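Local coordinates for jacalin-type lectin domain-containing protein (Musa acuminata, PDB 7KMU) that probably binds mannose-type sugars as a jacalin-related lectin, with antiviral and mitogenic activity, at residues E41-F44 / L49-T52. Residues are numbered along the deposited sequence; the frame is centred on the assembly and turned at random.
Sequences EITF and LTET. With EDO (1,2-ethanediol), chain F.
Thr-43 and Thr-52 face each other as a non-hydrogen-bonded antiparallel pair, and their hydroxyls meet, OG1 to OG1 at 2.8 Å. Each hydroxyl lies beside its own backbone N (chi1 -66° in Thr-43), which brings the two oxygens together and sends the methyls elsewhere: CG2 of Thr-43 meets CG2 of Thr-50 at 3.7 Å, while CG2 of Thr-52 packs against CG, CD and OE1 of Glu-41. Threonine suits this face because one beta-branched side chain offers both a polar and an apolar arm. A 1,2-ethanediol, probably from the crystallisation liquor, adds to the polar cluster; its O1 donates to Glu-41 OE1 (2.8 Å) and lies 2.7 Å from Thr-43 OG1, and the diol also bonds Ser-28 OG. The extended glutamate chain carries its carboxylate to this site.

On the other face, Phe-44 and Glu-51 form the neighbouring hydrogen-bonded pair, joined by Phe-44 N to Glu-51 O (3.0 Å) and Glu-51 N to Phe-44 O (2.9 Å). Their side chains run side by side, with Glu-51 CG 3.5 Å from Phe-44 CZ and the carboxylate turned 18° from the ring plane. The apolar CG methylene of Glu-51 thus meets the CZ end of the ring, while OE1 is hydrogen-bonded to Gln-53 NE2. The ring is buried, reaching Met-20 and Ala-23.

This hairpin of strands 37-46 and 49-56 belongs to one of the three four-stranded antiparallel sheets of the jacalin-type beta-prism fold. Strand 49-56 is outermost in its sheet within the chain, whereas 37-46 also pairs with strand 25-33 through backbone bonds of Thr-43 to Asp-27 and Ser-28.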
ATOM      1  N   GLU B  41     -15.793  10.426   7.598  1.00  9.02           N
ATOM      2  CA  GLU B  41     -15.779  11.117   8.878  1.00  9.18           C
ATOM      3  C   GLU B  41     -15.195  10.162   9.904  1.00 11.64           C
ATOM      4  O   GLU B  41     -15.591   8.997   9.956  1.00 11.73           O
ATOM      5  CB  GLU B  41     -17.206  11.543   9.250  1.00 10.83           C
ATOM      6  CG  GLU B  41     -17.286  12.332  10.538  1.00 15.22           C
ATOM      7  CD  GLU B  41     -18.714  12.625  10.940  1.00 28.93           C
ATOM      8  OE1 GLU B  41     -19.258  11.869  11.773  1.00 25.18           O
ATOM      9  OE2 GLU B  41     -19.295  13.595  10.407  1.00 28.61           O
ATOM     10  N   ILE B  42     -14.210  10.627  10.692  1.00  8.74           N
ATOM     11  CA  ILE B  42     -13.552   9.765  11.670  1.00  7.89           C
ATOM     12  C   ILE B  42     -13.656  10.375  13.048  1.00  9.93           C
ATOM     13  O   ILE B  42     -13.397  11.572  13.210  1.00 10.32           O
ATOM     14  CB  ILE B  42     -12.047   9.491  11.321  1.00 10.47           C
ATOM     15  CG1 ILE B  42     -11.836   9.038   9.855  1.00 11.42           C
ATOM     16  CG2 ILE B  42     -11.420   8.483  12.279  1.00 11.29           C
ATOM     17  CD1 ILE B  42     -11.378  10.171   8.921  1.00 13.89           C
ATOM     18  N   THR B  43     -14.038   9.557  14.031  1.00  9.08           N
ATOM     19  CA  THR B  43     -14.016   9.950  15.435  1.00  8.35           C
ATOM     20  C   THR B  43     -12.834   9.182  16.022  1.00 11.49           C
ATOM     21  O   THR B  43     -12.747   7.951  15.897  1.00 10.78           O
ATOM     22  CB  THR B  43     -15.336   9.652  16.145  1.00 12.19           C
ATOM     23  OG1 THR B  43     -16.345  10.484  15.582  1.00 14.91           O
ATOM     24  CG2 THR B  43     -15.259   9.935  17.657  1.00 13.63           C
ATOM     25  N   PHE B  44     -11.895   9.907  16.625  1.00  9.41           N
ATOM     26  CA  PHE B  44     -10.685   9.312  17.140  1.00  9.25           C
ATOM     27  C   PHE B  44     -10.236   9.968  18.425  1.00 11.90           C
ATOM     28  O   PHE B  44     -10.608  11.112  18.698  1.00 11.83           O
ATOM     29  CB  PHE B  44      -9.577   9.399  16.074  1.00 10.53           C
ATOM     30  CG  PHE B  44      -9.241  10.810  15.669  1.00 10.74           C
ATOM     31  CD1 PHE B  44      -9.946  11.446  14.653  1.00 12.10           C
ATOM     32  CD2 PHE B  44      -8.205  11.504  16.291  1.00 13.85           C
ATOM     33  CE1 PHE B  44      -9.651  12.764  14.292  1.00 13.97           C
ATOM     34  CE2 PHE B  44      -7.912  12.821  15.933  1.00 16.01           C
ATOM     35  CZ  PHE B  44      -8.613  13.430  14.914  1.00 13.71           C
ATOM     36  N   LEU B  49      -8.171  13.442  24.315  1.00 10.38           N
ATOM     37  CA  LEU B  49      -9.205  14.170  23.595  1.00  9.90           C
ATOM     38  C   LEU B  49      -9.797  13.341  22.483  1.00 12.94           C
ATOM     39  O   LEU B  49      -9.051  12.775  21.674  1.00 13.07           O
ATOM     40  CB  LEU B  49      -8.617  15.462  22.999  1.00 10.53           C
ATOM     41  CG  LEU B  49      -8.326  16.563  24.027  1.00 15.99           C
ATOM     42  CD1 LEU B  49      -7.157  17.424  23.593  1.00 18.48           C
ATOM     43  CD2 LEU B  49      -9.549  17.418  24.256  1.00 18.45           C
ATOM     44  N   THR B  50     -11.130  13.267  22.436  1.00  9.73           N
ATOM     45  CA  THR B  50     -11.855  12.570  21.373  1.00  9.66           C
ATOM     46  C   THR B  50     -12.464  13.633  20.472  1.00 14.57           C
ATOM     47  O   THR B  50     -13.131  14.564  20.952  1.00 13.31           O
ATOM     48  CB  THR B  50     -12.925  11.637  21.954  1.00 11.21           C
ATOM     49  OG1 THR B  50     -12.315  10.702  22.841  1.00 13.38           O
ATOM     50  CG2 THR B  50     -13.693  10.880  20.870  1.00 11.96           C
ATOM     51  N   GLU B  51     -12.216  13.531  19.166  1.00 12.39           N
ATOM     52  CA  GLU B  51     -12.781  14.503  18.244  1.00 13.28           C
ATOM     53  C   GLU B  51     -13.275  13.838  16.980  1.00 15.35           C
ATOM     54  O   GLU B  51     -12.901  12.702  16.709  1.00 12.34           O
ATOM     55  CB  GLU B  51     -11.811  15.646  17.950  1.00 15.62           C
ATOM     56  CG  GLU B  51     -10.542  15.270  17.216  1.00 26.88           C
ATOM     57  CD  GLU B  51      -9.537  16.402  17.138  1.00 48.93           C
ATOM     58  OE1 GLU B  51      -9.845  17.432  16.495  1.00 48.54           O
ATOM     59  OE2 GLU B  51      -8.442  16.261  17.728  1.00 30.79           O
ATOM     60  N   THR B  52     -14.124  14.551  16.238  1.00 14.15           N
ATOM     61  CA  THR B  52     -14.720  14.094  14.991  1.00 13.48           C
ATOM     62  C   THR B  52     -14.299  15.025  13.886  1.00 17.28           C
ATOM     63  O   THR B  52     -14.417  16.251  14.009  1.00 18.19           O
ATOM     64  CB  THR B  52     -16.255  14.010  15.122  1.00 19.84           C
ATOM     65  OG1 THR B  52     -16.596  13.157  16.211  1.00 19.58           O
ATOM     66  CG2 THR B  52     -16.921  13.481  13.870  1.00 19.15           C
TER
HETATM   67  C1  EDO F 202     -17.490   8.827  12.809  1.00 22.24           C
HETATM   68  O1  EDO F 202     -17.587  10.154  13.240  1.00 25.25           O
HETATM   69  C2  EDO F 202     -18.882   8.181  12.938  1.00 26.26           C
HETATM   70  O2  EDO F 202     -19.254   8.047  14.306  1.00 29.76           O